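Local coordinates for protein TCR alpha chain (PDB 6LIR) that pairs with the TCR beta chain to form the chicken alpha-beta T-cell receptor, which as a family recognises antigen presented by MHC molecules, at the interface of chains A and B. Residues are numbered along the deposited sequence; one frame, centred on the assembly and turned at random. Chains: chain A, TCR alpha chain; chain B, TCR beta chain.

Contact 1: the interface of chains A and B. Residues chain A 130, 148, 150, 152, 170, 172; chain B 140, 142, 169, 173, 180, 182, 184.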
loop_
_atom_site.group_PDB
_atom_site.type_symbol
_atom_site.label_atom_id
_atom_site.label_comp_id
_atom_site.label_asym_id
_atom_site.label_seq_id
_atom_site.Cartn_x
_atom_site.Cartn_y
_atom_site.Cartn_z
ATOM N N MET A 130 1.250 9.369 -22.232
ATOM C CA MET A 130 1.198 8.212 -21.349
ATOM C C MET A 130 0.864 6.973 -22.166
ATOM O O MET A 130 -0.091 6.971 -22.952
ATOM C CB MET A 130 0.155 8.415 -20.246
ATOM C CG MET A 130 -0.049 7.214 -19.327
ATOM S SD MET A 130 1.286 6.971 -18.140
ATOM C CE MET A 130 1.040 8.381 -17.059
ATOM N N SER A 148 10.927 2.335 -16.548
ATOM C CA SER A 148 10.123 3.275 -15.796
ATOM C C SER A 148 8.634 2.955 -15.835
ATOM O O SER A 148 7.823 3.847 -15.559
ATOM C CB SER A 148 10.340 4.677 -16.368
ATOM O OG SER A 148 10.350 4.626 -17.796
ATOM N N THR A 150 5.101 0.882 -14.604
ATOM C CA THR A 150 4.489 0.313 -13.410
ATOM C C THR A 150 3.253 -0.480 -13.814
ATOM O O THR A 150 2.647 -0.229 -14.857
ATOM C CB THR A 150 4.118 1.394 -12.384
ATOM O OG1 THR A 150 3.550 2.523 -13.053
ATOM C CG2 THR A 150 5.355 1.835 -11.608
ATOM N N THR A 152 -0.417 -2.744 -12.482
ATOM C CA THR A 152 -1.458 -2.939 -11.485
ATOM C C THR A 152 -2.503 -3.901 -12.037
ATOM O O THR A 152 -2.482 -4.268 -13.212
ATOM C CB THR A 152 -2.131 -1.618 -11.099
ATOM O OG1 THR A 152 -1.170 -0.559 -11.139
ATOM C CG2 THR A 152 -2.693 -1.718 -9.701
ATOM N N THR A 170 1.699 1.063 -17.314
ATOM C CA THR A 170 1.829 2.401 -17.874
ATOM C C THR A 170 3.266 2.881 -17.768
ATOM O O THR A 170 4.012 2.479 -16.875
ATOM C CB THR A 170 0.933 3.429 -17.157
ATOM O OG1 THR A 170 1.125 3.333 -15.739
ATOM C CG2 THR A 170 -0.533 3.211 -17.491
ATOM N N TRP A 172 5.399 6.829 -19.039
ATOM C CA TRP A 172 5.185 8.160 -19.586
ATOM C C TRP A 172 6.527 8.822 -19.854
ATOM O O TRP A 172 7.537 8.494 -19.225
ATOM C CB TRP A 172 4.372 9.029 -18.621
ATOM C CG TRP A 172 5.099 9.267 -17.338
ATOM C CD1 TRP A 172 5.101 8.464 -16.235
ATOM C CD2 TRP A 172 5.959 10.369 -17.034
ATOM N NE1 TRP A 172 5.902 9.004 -15.259
ATOM C CE2 TRP A 172 6.438 10.175 -15.723
ATOM C CE3 TRP A 172 6.364 11.507 -17.740
ATOM C CZ2 TRP A 172 7.302 11.075 -15.104
ATOM C CZ3 TRP A 172 7.223 12.398 -17.123
ATOM C CH2 TRP A 172 7.681 12.178 -15.819
ATOM N N VAL B 140 -5.896 7.755 -16.275
ATOM C CA VAL B 140 -4.580 7.703 -15.660
ATOM C C VAL B 140 -4.290 9.060 -15.042
ATOM O O VAL B 140 -4.229 10.079 -15.742
ATOM C CB VAL B 140 -3.504 7.309 -16.679
ATOM C CG1 VAL B 140 -2.175 7.102 -15.981
ATOM C CG2 VAL B 140 -3.929 6.046 -17.418
ATOM N N LEU B 142 -1.387 11.112 -13.113
ATOM C CA LEU B 142 0.055 11.085 -12.919
ATOM C C LEU B 142 0.463 12.219 -11.992
ATOM O O LEU B 142 0.174 13.389 -12.267
ATOM C CB LEU B 142 0.792 11.200 -14.256
ATOM C CG LEU B 142 2.307 11.417 -14.180
ATOM C CD1 LEU B 142 3.020 10.178 -13.655
ATOM C CD2 LEU B 142 2.875 11.822 -15.536
ATOM N N ASP B 169 0.043 2.766 -7.941
ATOM C CA ASP B 169 1.377 2.255 -7.657
ATOM C C ASP B 169 1.650 2.334 -6.163
ATOM O O ASP B 169 1.379 3.354 -5.521
ATOM C CB ASP B 169 2.438 3.053 -8.417
ATOM C CG ASP B 169 2.252 2.994 -9.911
ATOM O OD1 ASP B 169 1.507 2.106 -10.377
ATOM O OD2 ASP B 169 2.850 3.832 -10.619
ATOM N N THR B 173 8.317 5.965 -8.603
ATOM C CA THR B 173 9.318 5.712 -9.632
ATOM C C THR B 173 10.309 6.870 -9.649
ATOM O O THR B 173 9.912 8.032 -9.793
ATOM C CB THR B 173 8.661 5.557 -11.003
ATOM O OG1 THR B 173 7.870 4.361 -11.023
ATOM C CG2 THR B 173 9.717 5.485 -12.091
ATOM N N SER B 180 7.932 10.198 -9.462
ATOM C CA SER B 180 6.581 10.218 -10.001
ATOM C C SER B 180 5.773 9.073 -9.399
ATOM O O SER B 180 6.325 8.111 -8.863
ATOM C CB SER B 180 6.581 10.117 -11.535
ATOM O OG SER B 180 6.877 8.799 -11.961
ATOM N N THR B 182 1.797 6.952 -10.221
ATOM C CA THR B 182 0.718 6.786 -11.181
ATOM C C THR B 182 -0.449 6.050 -10.542
ATOM O O THR B 182 -0.255 5.093 -9.787
ATOM C CB THR B 182 1.203 6.018 -12.425
ATOM O OG1 THR B 182 2.310 6.709 -13.016
ATOM C CG2 THR B 182 0.094 5.886 -13.457
ATOM N N ARG B 184 -4.406 4.525 -11.803
ATOM C CA ARG B 184 -5.352 4.269 -12.876
ATOM C C ARG B 184 -6.709 3.950 -12.276
ATOM O O ARG B 184 -6.802 3.149 -11.339
ATOM C CB ARG B 184 -4.864 3.130 -13.776
ATOM C CG ARG B 184 -3.662 3.516 -14.623
ATOM C CD ARG B 184 -2.527 2.503 -14.516
ATOM N NE ARG B 184 -2.077 2.319 -13.143
ATOM C CZ ARG B 184 -0.805 2.214 -12.773
ATOM N NH1 ARG B 184 0.168 2.283 -13.672
ATOM N NH2 ARG B 184 -0.507 2.043 -11.497
HETATM O O HOH W 1 3.371 5.343 -15.301
#
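Hydroxyl-to-charge contacts dominate one half of this interface between the constant immunoglobulin domains. The B:Arg184 side chain kinks in its middle, and its guanidinium meets A:Thr170 and A:Thr152 of chain A. B:Arg184 NH1 donates to A:Thr170 OG1 at 2.5 Å, with that oxygen close to the guanidinium plane but the bond well bent (120° at H). B:Arg184 NH2 lies 2.7 Å from A:Thr152 OG1, a hydrogen bond by its chemistry. The bond from NH1 to A:Thr150 OG1 is weak. A:Thr150 OG1 is tucked beside both its backbone N and its carbonyl carbon (chi1 42°). From there A:Thr150 OG1 donates to B:Asp169 OD2 at 2.9 Å, from above the carboxylate plane. A methyl, B:Thr182 CG2, lies over one face of the guanidinium. An alanine at B:Arg184 would remove the guanidinium, and would probably lose the bonds to A:Thr170 and A:Thr152 and the packing of B:Thr182 CG2.

Water 1 links A:Thr170 OG1 to B:Thr182 OG1.

The other half is mainly apolar. B:Leu142 crosses A:Trp172 at about a right angle and sets CD2 over the five-membered ring, 3.8 Å from its centroid. The indole NE1 makes a weak hydrogen bond with B:Ser180 OG at the ring edge. A:Met130 CE meets B:Val140 CG1 tip to tip at 3.6 Å. The site joins the alpha and beta constant domains through mixed polar and apolar packing.

Contact 2: the interface of chains A and B. Residues chain A 120-125, 128; chain B 122-125, 216.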
loop_
_atom_site.group_PDB
_atom_site.type_symbol
_atom_site.label_atom_id
_atom_site.label_comp_id
_atom_site.label_asym_id
_atom_site.label_seq_id
_atom_site.Cartn_x
_atom_site.Cartn_y
_atom_site.Cartn_z
ATOM N N LEU A 120 -2.016 8.130 -24.651
ATOM C CA LEU A 120 -2.927 9.073 -24.034
ATOM C C LEU A 120 -2.261 10.432 -23.934
ATOM O O LEU A 120 -1.040 10.541 -23.785
ATOM C CB LEU A 120 -3.346 8.625 -22.628
ATOM C CG LEU A 120 -3.720 7.162 -22.397
ATOM C CD1 LEU A 120 -4.132 6.957 -20.943
ATOM C CD2 LEU A 120 -4.829 6.747 -23.335
ATOM N N THR A 121 -3.084 11.468 -23.981
ATOM C CA THR A 121 -2.618 12.823 -23.766
ATOM C C THR A 121 -3.474 13.457 -22.682
ATOM O O THR A 121 -4.582 12.997 -22.385
ATOM C CB THR A 121 -2.688 13.650 -25.057
ATOM O OG1 THR A 121 -4.041 13.677 -25.529
ATOM C CG2 THR A 121 -1.792 13.036 -26.134
ATOM N N SER A 122 -2.939 14.519 -22.087
ATOM C CA SER A 122 -3.612 15.243 -21.024
ATOM C C SER A 122 -3.702 16.713 -21.393
ATOM O O SER A 122 -2.727 17.298 -21.875
ATOM C CB SER A 122 -2.885 15.106 -19.686
ATOM O OG SER A 122 -3.121 16.248 -18.880
ATOM N N GLU A 123 -4.849 17.322 -21.099
ATOM C CA GLU A 123 -5.039 18.732 -21.421
ATOM C C GLU A 123 -4.183 19.623 -20.534
ATOM O O GLU A 123 -3.840 20.742 -20.932
ATOM C CB GLU A 123 -6.512 19.115 -21.283
ATOM C CG GLU A 123 -7.453 18.287 -22.144
ATOM C CD GLU A 123 -7.443 18.714 -23.601
ATOM O OE1 GLU A 123 -7.427 19.935 -23.864
ATOM O OE2 GLU A 123 -7.448 17.825 -24.480
ATOM N N ASP A 124 -3.845 19.155 -19.335
ATOM C CA ASP A 124 -3.096 19.969 -18.387
ATOM C C ASP A 124 -1.615 20.061 -18.739
ATOM O O ASP A 124 -0.986 21.091 -18.471
ATOM C CB ASP A 124 -3.265 19.402 -16.979
ATOM C CG ASP A 124 -4.688 18.967 -16.702
ATOM O OD1 ASP A 124 -5.608 19.790 -16.895
ATOM O OD2 ASP A 124 -4.890 17.800 -16.294
ATOM N N ASN A 125 -1.033 19.008 -19.323
ATOM C CA ASN A 125 0.360 19.053 -19.785
ATOM C C ASN A 125 0.398 18.429 -21.178
ATOM O O ASN A 125 0.561 17.214 -21.324
ATOM C CB ASN A 125 1.281 18.328 -18.810
ATOM C CG ASN A 125 2.752 18.569 -19.099
ATOM O OD1 ASN A 125 3.140 18.844 -20.234
ATOM N ND2 ASN A 125 3.578 18.463 -18.067
ATOM N N LEU A 128 3.333 15.887 -22.924
ATOM C CA LEU A 128 3.522 14.641 -22.198
ATOM C C LEU A 128 2.580 13.603 -22.783
ATOM O O LEU A 128 1.454 13.927 -23.171
ATOM C CB LEU A 128 3.239 14.812 -20.699
ATOM C CG LEU A 128 4.416 14.897 -19.726
ATOM C CD1 LEU A 128 5.169 16.198 -19.894
ATOM C CD2 LEU A 128 3.923 14.753 -18.295
ATOM N N VAL B 122 -1.584 15.648 -13.372
ATOM C CA VAL B 122 -2.409 15.690 -14.569
ATOM C C VAL B 122 -3.228 14.410 -14.634
ATOM O O VAL B 122 -2.806 13.355 -14.149
ATOM C CB VAL B 122 -1.562 15.861 -15.852
ATOM C CG1 VAL B 122 -0.718 17.124 -15.769
ATOM C CG2 VAL B 122 -0.675 14.645 -16.080
ATOM N N ILE B 123 -4.421 14.513 -15.211
ATOM C CA ILE B 123 -5.189 13.348 -15.625
ATOM C C ILE B 123 -5.102 13.257 -17.140
ATOM O O ILE B 123 -5.294 14.257 -17.841
ATOM C CB ILE B 123 -6.652 13.434 -15.160
ATOM C CG1 ILE B 123 -6.716 13.502 -13.632
ATOM C CG2 ILE B 123 -7.445 12.245 -15.690
ATOM C CD1 ILE B 123 -8.122 13.625 -13.088
ATOM N N PHE B 124 -4.845 12.060 -17.644
ATOM C CA PHE B 124 -4.823 11.839 -19.077
ATOM C C PHE B 124 -6.226 11.515 -19.563
ATOM O O PHE B 124 -6.956 10.752 -18.925
ATOM C CB PHE B 124 -3.838 10.727 -19.433
ATOM C CG PHE B 124 -2.398 11.146 -19.317
ATOM C CD1 PHE B 124 -1.712 11.634 -20.417
ATOM C CD2 PHE B 124 -1.738 11.071 -18.102
ATOM C CE1 PHE B 124 -0.390 12.026 -20.311
ATOM C CE2 PHE B 124 -0.415 11.466 -17.988
ATOM C CZ PHE B 124 0.259 11.943 -19.095
ATOM N N SER B 125 -6.612 12.140 -20.669
ATOM C CA SER B 125 -7.867 11.791 -21.311
ATOM C C SER B 125 -7.848 10.314 -21.693
ATOM O O SER B 125 -6.828 9.811 -22.176
ATOM C CB SER B 125 -8.099 12.653 -22.554
ATOM O OG SER B 125 -7.823 14.014 -22.290
ATOM N N LYS B 216 -7.216 17.404 -9.028
ATOM C CA LYS B 216 -7.383 17.469 -10.469
ATOM C C LYS B 216 -8.694 16.793 -10.832
ATOM O O LYS B 216 -9.043 15.756 -10.263
ATOM C CB LYS B 216 -6.215 16.794 -11.191
ATOM C CG LYS B 216 -5.835 17.461 -12.493
ATOM C CD LYS B 216 -5.325 18.876 -12.266
ATOM C CE LYS B 216 -5.381 19.663 -13.564
ATOM N NZ LYS B 216 -4.556 20.899 -13.546
HETATM O O HOH W 2 -6.947 15.481 -19.930
HETATM O O HOH W 3 -6.267 15.053 -24.433
#
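Backbone groups carry the firmest direct bond here. B:Ser125 N donates to A:Thr121 O at 2.8 Å, in the carbonyl plane and with a C=O...N angle of 156°. A:Ser122 OG lies anti to its backbone N (chi1 152°). A:Ser122 OG gives a weak hydrogen bond to B:Ile123 O and accepts one from A:Asp124 N at 3.0 Å, which would steady the turn.

Two waters extend the polar contact. Water 2 joins A:Glu123 N to B:Ile123 O and B:Ser125 OG. Water 3 lies 2.8 Å from A:Thr121 OG1 and also meets B:Ser125 OG and the carboxylate oxygen A:Glu123 OE2. B:Ser125 OG thus touches both waters.

The charged pair is looser. A:Asp124 and B:Lys216 meet tip to tip, with B:Lys216 NZ 3.7 Å from A:Asp124 OD1 in a long salt bridge.

The B:Phe124 ring and B:Val122 carry the packing. A:Ser122 CB sits over one face of the ring, towards the rim, at 3.7 Å from B:Phe124 CD1. The carbonyl A:Leu128 O lies at the ring edge. B:Val122 CG1 packs against A:Asp124 CB at 3.6 Å and also touches A:Asn125 CB.

In the fold, the end of alpha-chain strand 116-121 and the loop after it meet beta-chain strand 120-124, with B:Lys216 reaching in from beta-chain strand 210-219.

Contact 3: the interface of chains A and B. Residues chain A 114, 116, 118, 132, 134-135, 166, 168; chain B 130, 133-134, 136, 138, 186.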
loop_
_atom_site.group_PDB
_atom_site.type_symbol
_atom_site.label_atom_id
_atom_site.label_comp_id
_atom_site.label_asym_id
_atom_site.label_seq_id
_atom_site.Cartn_x
_atom_site.Cartn_y
_atom_site.Cartn_z
ATOM N N SER A 114 -6.098 -10.269 -24.184
ATOM C CA SER A 114 -6.422 -9.538 -25.396
ATOM C C SER A 114 -5.596 -8.264 -25.324
ATOM O O SER A 114 -6.149 -7.164 -25.191
ATOM C CB SER A 114 -7.918 -9.243 -25.495
ATOM O OG SER A 114 -8.296 -9.038 -26.843
ATOM N N SER A 116 -3.757 -4.888 -25.539
ATOM C CA SER A 116 -3.877 -3.696 -26.360
ATOM C C SER A 116 -2.996 -2.611 -25.765
ATOM O O SER A 116 -2.733 -2.590 -24.560
ATOM C CB SER A 116 -5.320 -3.198 -26.445
ATOM O OG SER A 116 -6.179 -4.218 -26.908
ATOM N N TYR A 118 -2.173 1.719 -25.980
ATOM C CA TYR A 118 -2.787 2.985 -26.349
ATOM C C TYR A 118 -1.911 4.136 -25.884
ATOM O O TYR A 118 -1.216 4.046 -24.870
ATOM C CB TYR A 118 -4.182 3.171 -25.730
ATOM C CG TYR A 118 -5.134 2.013 -25.902
ATOM C CD1 TYR A 118 -5.854 1.846 -27.078
ATOM C CD2 TYR A 118 -5.326 1.096 -24.880
ATOM C CE1 TYR A 118 -6.733 0.790 -27.231
ATOM C CE2 TYR A 118 -6.199 0.038 -25.024
ATOM C CZ TYR A 118 -6.900 -0.111 -26.199
ATOM O OH TYR A 118 -7.770 -1.166 -26.341
ATOM N N LEU A 132 -0.449 3.201 -22.291
ATOM C CA LEU A 132 -1.288 2.289 -21.528
ATOM C C LEU A 132 -1.344 0.925 -22.209
ATOM O O LEU A 132 -1.788 0.816 -23.356
ATOM C CB LEU A 132 -2.688 2.880 -21.381
ATOM C CG LEU A 132 -3.746 2.029 -20.679
ATOM C CD1 LEU A 132 -3.440 1.791 -19.196
ATOM C CD2 LEU A 132 -5.137 2.632 -20.852
ATOM N N THR A 134 -3.099 -2.774 -21.692
ATOM C CA THR A 134 -4.230 -3.334 -20.964
ATOM C C THR A 134 -4.480 -4.787 -21.348
ATOM O O THR A 134 -4.004 -5.275 -22.377
ATOM C CB THR A 134 -5.523 -2.543 -21.224
ATOM O OG1 THR A 134 -6.010 -2.840 -22.539
ATOM C CG2 THR A 134 -5.274 -1.060 -21.123
ATOM N N ASP A 135 -5.279 -5.450 -20.504
ATOM C CA ASP A 135 -5.867 -6.766 -20.780
ATOM C C ASP A 135 -4.851 -7.771 -21.322
ATOM O O ASP A 135 -5.126 -8.533 -22.252
ATOM C CB ASP A 135 -7.057 -6.619 -21.725
ATOM C CG ASP A 135 -8.014 -5.530 -21.276
ATOM O OD1 ASP A 135 -8.631 -5.689 -20.202
ATOM O OD2 ASP A 135 -8.131 -4.505 -21.983
ATOM N N SER A 166 -8.452 -7.143 -14.811
ATOM C CA SER A 166 -7.597 -6.860 -15.950
ATOM C C SER A 166 -6.324 -6.198 -15.454
ATOM O O SER A 166 -6.355 -5.396 -14.518
ATOM C CB SER A 166 -8.298 -5.952 -16.971
ATOM O OG SER A 166 -8.702 -4.727 -16.379
ATOM N N LEU A 168 -3.008 -3.723 -15.988
ATOM C CA LEU A 168 -2.697 -2.463 -16.644
ATOM C C LEU A 168 -1.252 -2.119 -16.340
ATOM O O LEU A 168 -0.812 -2.226 -15.193
ATOM C CB LEU A 168 -3.604 -1.322 -16.154
ATOM C CG LEU A 168 -5.117 -1.519 -16.088
ATOM C CD1 LEU A 168 -5.768 -0.372 -15.321
ATOM C CD2 LEU A 168 -5.702 -1.633 -17.484
ATOM N N GLU B 130 -9.668 2.590 -26.840
ATOM C CA GLU B 130 -9.938 1.660 -25.745
ATOM C C GLU B 130 -11.432 1.589 -25.453
ATOM O O GLU B 130 -11.999 0.499 -25.312
ATOM C CB GLU B 130 -9.174 2.065 -24.479
ATOM C CG GLU B 130 -9.601 1.261 -23.237
ATOM C CD GLU B 130 -9.045 1.805 -21.916
ATOM O OE1 GLU B 130 -8.776 0.991 -21.006
ATOM O OE2 GLU B 130 -8.876 3.036 -21.781
ATOM N N GLU B 133 -13.021 -0.438 -28.249
ATOM C CA GLU B 133 -12.602 -1.841 -28.280
ATOM C C GLU B 133 -13.012 -2.591 -27.016
ATOM O O GLU B 133 -13.492 -3.729 -27.090
ATOM C CB GLU B 133 -11.090 -1.936 -28.483
ATOM C CG GLU B 133 -10.615 -1.473 -29.847
ATOM C CD GLU B 133 -9.104 -1.472 -29.961
ATOM O OE1 GLU B 133 -8.435 -1.830 -28.969
ATOM O OE2 GLU B 133 -8.585 -1.117 -31.041
ATOM N N LYS B 134 -12.797 -1.987 -25.841
ATOM C CA LYS B 134 -12.985 -2.680 -24.571
ATOM C C LYS B 134 -14.243 -2.277 -23.815
ATOM O O LYS B 134 -14.531 -2.877 -22.773
ATOM C CB LYS B 134 -11.777 -2.442 -23.652
ATOM C CG LYS B 134 -10.427 -2.637 -24.315
ATOM C CD LYS B 134 -10.194 -4.089 -24.674
ATOM C CE LYS B 134 -8.767 -4.302 -25.147
ATOM N NZ LYS B 134 -8.452 -5.740 -25.365
ATOM N N LYS B 136 -14.550 0.102 -21.971
ATOM C CA LYS B 136 -14.099 0.640 -20.699
ATOM C C LYS B 136 -13.207 1.842 -20.958
ATOM O O LYS B 136 -12.565 1.948 -22.006
ATOM C CB LYS B 136 -13.321 -0.400 -19.873
ATOM C CG LYS B 136 -14.058 -1.699 -19.615
ATOM C CD LYS B 136 -13.110 -2.768 -19.094
ATOM C CE LYS B 136 -13.764 -4.139 -19.113
ATOM N NZ LYS B 136 -12.812 -5.208 -18.702
ATOM N N THR B 138 -10.026 3.884 -19.181
ATOM C CA THR B 138 -9.004 3.943 -18.147
ATOM C C THR B 138 -8.562 5.392 -18.002
ATOM O O THR B 138 -8.098 6.006 -18.969
ATOM C CB THR B 138 -7.811 3.048 -18.480
ATOM O OG1 THR B 138 -8.253 1.698 -18.676
ATOM C CG2 THR B 138 -6.790 3.080 -17.346
ATOM N N ARG B 186 -10.118 2.506 -13.852
ATOM C CA ARG B 186 -10.778 1.935 -15.021
ATOM C C ARG B 186 -12.268 1.799 -14.744
ATOM O O ARG B 186 -12.664 1.201 -13.738
ATOM C CB ARG B 186 -10.177 0.578 -15.398
ATOM C CG ARG B 186 -10.520 0.154 -16.831
ATOM C CD ARG B 186 -9.723 -1.054 -17.307
ATOM N NE ARG B 186 -9.673 -1.110 -18.772
ATOM C CZ ARG B 186 -9.348 -2.191 -19.476
ATOM N NH1 ARG B 186 -9.046 -3.323 -18.857
ATOM N NH2 ARG B 186 -9.329 -2.142 -20.803
HETATM O O HOH W 4 -11.360 -4.907 -16.063
#
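B:Arg186 has CG anti to its backbone N (chi1 -162°) and runs extended to NE, which carries its guanidinium across to chain A. A:Asp135 has CG anti to its carbonyl carbon (chi1 -49°) and turns its carboxylate to meet it. The grip is end-on. B:Arg186 NH1 donates to A:Asp135 OD1 at 2.8 Å, and B:Arg186 NH2 to A:Asp135 OD2 at 2.9 Å through the syn lone pair of OD2. The NH1 bond is nearly straight, 170° at H. NH1 also donates to A:Ser166 OG, which lies in the guanidinium plane. A:Thr134 OG1 gives A:Asp135 OD2 a further bond, so this oxygen accepts from both chains. B:Lys136 CD covers one guanidinium face over its centre. Water 4 bridges A:Ser166 OG and B:Lys136 NZ.

B:Lys134 bends at chi2 and sends NZ to A:Ser114 O at 2.7 Å. Its charge also lies near A:Asp135, at salt-bridge range. These nearby positive groups would probably favour the ionised carboxylate.

B:Glu130 CB sits over one face of the A:Tyr118 ring, 3.7 Å from its centroid. The phenol A:Tyr118 OH donates to B:Glu133 OE1 at 2.8 Å, from above the carboxylate plane. B:Glu130 OE1 accepts from B:Thr138 OG1, and A:Leu132 CD2 packs on B:Thr138 CB at 3.6 Å.

In the fold, beta-chain helix 128-134 and beta-chain strands 136-144 and 178-188 face alpha-chain strands 116-121, 128-134 and 164-174.

The C-alpha centres of contact 1 lie about 13 Å from those of contact 2 and about 14 Å from those of contact 3. Contacts 2 and 3 are about 17 Å apart. Alpha-chain strand 128-134 runs through all three. Alpha-chain strand 164-174 serves contacts 1 and 3, and strand 116-121 serves contacts 2 and 3. Beta-chain strands 136-144 and 178-188 are common to contacts 1 and 3. The three are therefore regions of one continuous constant-domain interface. Spreading the grip over shared strands probably fixes the relative orientation of the two domains within the heterodimer.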